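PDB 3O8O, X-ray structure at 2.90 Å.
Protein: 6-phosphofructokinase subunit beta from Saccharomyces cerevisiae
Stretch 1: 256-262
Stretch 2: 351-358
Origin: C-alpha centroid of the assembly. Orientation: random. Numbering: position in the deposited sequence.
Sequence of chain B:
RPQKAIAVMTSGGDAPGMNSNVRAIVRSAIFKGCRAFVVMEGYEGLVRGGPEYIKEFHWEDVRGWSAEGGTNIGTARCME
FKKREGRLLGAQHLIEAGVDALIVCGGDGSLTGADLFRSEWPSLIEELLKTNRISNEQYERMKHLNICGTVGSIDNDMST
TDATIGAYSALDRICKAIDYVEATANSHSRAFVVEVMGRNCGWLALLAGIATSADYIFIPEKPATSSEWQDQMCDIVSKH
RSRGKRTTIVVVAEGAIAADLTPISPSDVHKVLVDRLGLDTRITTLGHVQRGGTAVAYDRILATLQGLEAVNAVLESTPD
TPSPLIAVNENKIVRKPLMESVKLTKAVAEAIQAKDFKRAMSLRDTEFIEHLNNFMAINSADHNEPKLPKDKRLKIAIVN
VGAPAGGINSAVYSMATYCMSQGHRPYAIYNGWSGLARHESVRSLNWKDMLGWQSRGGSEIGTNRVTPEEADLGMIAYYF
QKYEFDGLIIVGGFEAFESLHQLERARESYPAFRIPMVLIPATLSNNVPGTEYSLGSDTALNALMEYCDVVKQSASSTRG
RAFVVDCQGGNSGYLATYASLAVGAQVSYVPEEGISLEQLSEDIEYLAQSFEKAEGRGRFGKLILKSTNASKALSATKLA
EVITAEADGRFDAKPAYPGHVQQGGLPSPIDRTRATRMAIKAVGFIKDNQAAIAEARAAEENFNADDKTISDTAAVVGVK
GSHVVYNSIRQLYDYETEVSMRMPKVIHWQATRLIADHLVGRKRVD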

ATOM      1  N   ALA B 256     -31.747  50.687   5.813  1.00 81.24           N
ATOM      2  CA  ALA B 256     -33.140  50.320   5.991  1.00 81.24           C
ATOM      3  C   ALA B 256     -33.917  51.592   6.307  1.00 81.24           C
ATOM      4  O   ALA B 256     -33.385  52.550   6.898  1.00 81.24           O
ATOM      5  CB  ALA B 256     -33.294  49.309   7.124  1.00 81.28           C
ATOM      6  N   ILE B 257     -35.188  51.573   5.913  1.00 81.28           N
ATOM      7  CA  ILE B 257     -36.107  52.697   6.089  1.00 81.28           C
ATOM      8  C   ILE B 257     -37.484  52.136   6.441  1.00 81.28           C
ATOM      9  O   ILE B 257     -37.718  50.926   6.332  1.00 81.28           O
ATOM     10  CB  ILE B 257     -36.253  53.472   4.757  1.00 76.91           C
ATOM     11  CG1 ILE B 257     -36.556  52.468   3.632  1.00 76.91           C
ATOM     12  CG2 ILE B 257     -34.983  54.262   4.446  1.00 76.91           C
ATOM     13  CD1 ILE B 257     -36.875  53.095   2.283  1.00 67.15           C
ATOM     14  N   ALA B 258     -38.393  53.017   6.854  1.00 81.28           N
ATOM     15  CA  ALA B 258     -39.770  52.615   7.165  1.00 81.28           C
ATOM     16  C   ALA B 258     -40.604  52.874   5.894  1.00 81.28           C
ATOM     17  O   ALA B 258     -40.076  53.408   4.900  1.00 81.28           O
ATOM     18  CB  ALA B 258     -40.310  53.423   8.340  1.00 78.31           C
ATOM     19  N   ALA B 259     -41.887  52.514   5.913  1.00 81.28           N
ATOM     20  CA  ALA B 259     -42.713  52.706   4.721  1.00 81.28           C
ATOM     21  C   ALA B 259     -42.791  54.164   4.280  1.00 81.28           C
ATOM     22  O   ALA B 259     -42.971  54.458   3.092  1.00 81.23           O
ATOM     23  CB  ALA B 259     -44.105  52.150   4.952  1.00 81.28           C
ATOM     24  N   ASP B 260     -42.641  55.072   5.237  1.00 81.17           N
ATOM     25  CA  ASP B 260     -42.681  56.498   4.944  1.00 81.17           C
ATOM     26  C   ASP B 260     -41.354  57.022   4.381  1.00 81.17           C
ATOM     27  O   ASP B 260     -41.134  58.234   4.321  1.00 81.17           O
ATOM     28  CB  ASP B 260     -43.027  57.273   6.212  1.00 81.27           C
ATOM     29  CG  ASP B 260     -41.992  57.096   7.297  1.00 81.27           C
ATOM     30  OD1 ASP B 260     -42.192  57.605   8.417  1.00 81.27           O
ATOM     31  OD2 ASP B 260     -40.967  56.447   7.036  1.00 81.27           O
ATOM     32  N   LEU B 261     -40.471  56.111   3.981  1.00 81.27           N
ATOM     33  CA  LEU B 261     -39.166  56.478   3.431  1.00 81.27           C
ATOM     34  C   LEU B 261     -38.163  57.071   4.427  1.00 81.27           C
ATOM     35  O   LEU B 261     -37.019  57.338   4.069  1.00 81.27           O
ATOM     36  CB  LEU B 261     -39.335  57.431   2.234  1.00 81.28           C
ATOM     37  CG  LEU B 261     -39.486  56.751   0.855  1.00 81.28           C
ATOM     38  CD1 LEU B 261     -40.689  55.799   0.869  1.00 81.28           C
ATOM     39  CD2 LEU B 261     -39.628  57.799  -0.250  1.00 81.28           C
ATOM     40  N   THR B 262     -38.575  57.285   5.672  1.00 81.28           N
ATOM     41  CA  THR B 262     -37.655  57.817   6.679  1.00 81.28           C
ATOM     42  C   THR B 262     -36.729  56.666   7.076  1.00 81.28           C
ATOM     43  O   THR B 262     -37.116  55.488   7.043  1.00 81.28           O
ATOM     44  CB  THR B 262     -38.398  58.286   7.941  1.00 81.28           C
ATOM     45  OG1 THR B 262     -38.710  57.154   8.772  1.00 81.28           O
ATOM     46  CG2 THR B 262     -39.699  59.003   7.548  1.00 81.28           C
TER
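Stretch 2 (351-358) AIQAKDFK

How does the backbone of stretch 2 lie on stretch 1? Stretch 1 has no regular helix or strand, but it folds back on itself through a type I beta turn from Ala258 to Leu261, closed by a hydrogen bond from Leu261 N to Ala258 O at 2.9 Å. Stretch 2 brings in the end of one helix, which runs through Gln353, and the start of another at Phe357, with Asp356 at the N-cap position. Ala354 is the first residue to leave helical phi/psi, and Lys355 follows with a positive phi of 45°. The nearest CA atoms pair Leu261 with Gln353 and Ala259 with Lys355, each pair 7.4 Å apart, so the two chains run in opposite senses where they meet. No crossing angle applies, because stretch 1 offers no helix or strand axis.

Why does Leu261 carry so much of the contact? Its backbone has a positive phi of 70°, and its CA-to-CB bond points sideways, yet the end of the side chain comes nearer to stretch 2. With chi1 at -89° (m) and chi2 at 58° (p), both methyls lie against the helix end: Leu261 CD1 and CD2 are 3.7 and 3.8 Å from Ile352 O, and Leu261 CD2 is also 3.6 Å from Gln353 O. These are packing contacts against carbonyl oxygens. Ile352 O also accepts a hydrogen bond from Lys355 N at 3.0 Å, within the turn that ends the helix. Leu261 CD1 further meets Lys355 CD at 3.6 Å and approaches the edge of the Phe357 ring, 4.2 Å from Phe357 CZ.

What does the long side chain of Lys355 do here? It too starts sideways and ends nearer to stretch 1. After chi1 at -89° (m) and an off-well chi2 of 98°, chi3 and chi4 are both t, at 159° and 180°, so the outer part of the chain is extended. Its methylenes therefore lie along the turn, with Lys355 CD against Leu261 CD1 and Lys355 CE 3.7 Å from Ala259 O. The aliphatic portion thus supplies the contact, and Lys355 NZ makes no hydrogen bond or salt bridge to stretch 1.

Which side chains point directly into the contact? Phe357 and Ile257 do, their CA-to-CB bonds directed toward the opposing stretch. Phe357, with chi1 at -57° (m), presents its ring edge to the turn, and Phe357 CZ lies 3.9 Å from Ala259 O, near the ring plane. Ile257 adopts chi1 at 50° (p) and chi2 at 174° (t), which extends its CD1 to within 4.0 Å of Ile352 CG2. Ile352 answers from a sideways CA-to-CB bond, with both chi angles m.

What holds the two stretches together? Among the modelled atoms no hydrogen bond crosses between them, and the 283 Å² they bury in total rests on apolar packing and on carbon atoms set against backbone carbonyls. The Gln353 side chain is not modelled, so any contribution from it cannot be described.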

ATOM      1  N   ALA B 351     -38.114  53.633  -8.008  1.00 81.10           N
ATOM      2  CA  ALA B 351     -39.223  52.820  -7.501  1.00 81.10           C
ATOM      3  C   ALA B 351     -39.378  53.013  -5.985  1.00 81.10           C
ATOM      4  O   ALA B 351     -40.495  53.215  -5.475  1.00 81.10           O
ATOM      5  CB  ALA B 351     -38.985  51.335  -7.819  1.00 79.70           C
ATOM      6  N   ILE B 352     -38.248  52.954  -5.274  1.00 81.28           N
ATOM      7  CA  ILE B 352     -38.238  53.123  -3.816  1.00 81.28           C
ATOM      8  C   ILE B 352     -38.668  54.540  -3.436  1.00 81.28           C
ATOM      9  O   ILE B 352     -39.480  54.727  -2.515  1.00 81.28           O
ATOM     10  CB  ILE B 352     -36.837  52.833  -3.221  1.00 81.28           C
ATOM     11  CG1 ILE B 352     -36.409  51.403  -3.595  1.00 81.28           C
ATOM     12  CG2 ILE B 352     -36.864  53.016  -1.701  1.00 81.28           C
ATOM     13  CD1 ILE B 352     -37.315  50.296  -3.025  1.00 64.50           C
ATOM     14  N   GLN B 353     -38.124  55.528  -4.153  1.00 81.28           N
ATOM     15  CA  GLN B 353     -38.465  56.929  -3.916  1.00 81.28           C
ATOM     16  C   GLN B 353     -39.957  57.140  -4.168  1.00 81.28           C
ATOM     17  O   GLN B 353     -40.567  58.097  -3.664  1.00 81.28           O
ATOM     18  N   ALA B 354     -40.538  56.220  -4.934  1.00 81.28           N
ATOM     19  CA  ALA B 354     -41.950  56.276  -5.261  1.00 81.28           C
ATOM     20  C   ALA B 354     -42.748  55.144  -4.594  1.00 81.28           C
ATOM     21  O   ALA B 354     -43.688  54.607  -5.188  1.00 81.28           O
ATOM     22  CB  ALA B 354     -42.125  56.236  -6.778  1.00 72.94           C
ATOM     23  N   LYS B 355     -42.366  54.781  -3.369  1.00 76.62           N
ATOM     24  CA  LYS B 355     -43.054  53.745  -2.599  1.00 76.62           C
ATOM     25  C   LYS B 355     -43.449  52.435  -3.297  1.00 76.62           C
ATOM     26  O   LYS B 355     -43.995  51.540  -2.653  1.00 76.62           O
ATOM     27  CB  LYS B 355     -44.315  54.327  -1.943  1.00 81.28           C
ATOM     28  CG  LYS B 355     -44.124  54.932  -0.551  1.00 81.28           C
ATOM     29  CD  LYS B 355     -43.958  56.456  -0.576  1.00 81.28           C
ATOM     30  CE  LYS B 355     -44.280  57.053   0.799  1.00 81.28           C
ATOM     31  NZ  LYS B 355     -44.138  58.544   0.875  1.00 81.28           N
ATOM     32  N   ASP B 356     -43.211  52.302  -4.596  1.00 81.28           N
ATOM     33  CA  ASP B 356     -43.559  51.050  -5.269  1.00 81.28           C
ATOM     34  C   ASP B 356     -42.461  50.020  -4.952  1.00 81.28           C
ATOM     35  O   ASP B 356     -41.506  49.807  -5.728  1.00 81.28           O
ATOM     36  CB  ASP B 356     -43.687  51.264  -6.784  1.00 81.28           C
ATOM     37  CG  ASP B 356     -44.093  49.985  -7.535  1.00 81.28           C
ATOM     38  OD1 ASP B 356     -44.606  49.031  -6.894  1.00 81.28           O
ATOM     39  OD2 ASP B 356     -43.908  49.942  -8.774  1.00 80.18           O
ATOM     40  N   PHE B 357     -42.615  49.387  -3.793  1.00 81.28           N
ATOM     41  CA  PHE B 357     -41.660  48.407  -3.301  1.00 81.28           C
ATOM     42  C   PHE B 357     -41.553  47.088  -4.082  1.00 81.28           C
ATOM     43  O   PHE B 357     -40.441  46.557  -4.260  1.00 81.28           O
ATOM     44  CB  PHE B 357     -41.969  48.169  -1.831  1.00 81.28           C
ATOM     45  CG  PHE B 357     -41.915  49.418  -1.032  1.00 81.28           C
ATOM     46  CD1 PHE B 357     -42.689  49.574   0.103  1.00 81.28           C
ATOM     47  CD2 PHE B 357     -41.087  50.463  -1.431  1.00 81.28           C
ATOM     48  CE1 PHE B 357     -42.644  50.777   0.844  1.00 81.28           C
ATOM     49  CE2 PHE B 357     -41.031  51.662  -0.709  1.00 81.28           C
ATOM     50  CZ  PHE B 357     -41.813  51.822   0.434  1.00 81.28           C
ATOM     51  N   LYS B 358     -42.690  46.562  -4.548  1.00 81.28           N
ATOM     52  CA  LYS B 358     -42.682  45.308  -5.317  1.00 81.28           C
ATOM     53  C   LYS B 358     -41.853  45.458  -6.612  1.00 81.28           C
ATOM     54  O   LYS B 358     -41.196  44.508  -7.054  1.00 81.28           O
ATOM     55  CB  LYS B 358     -44.119  44.861  -5.655  1.00 65.71           C
TER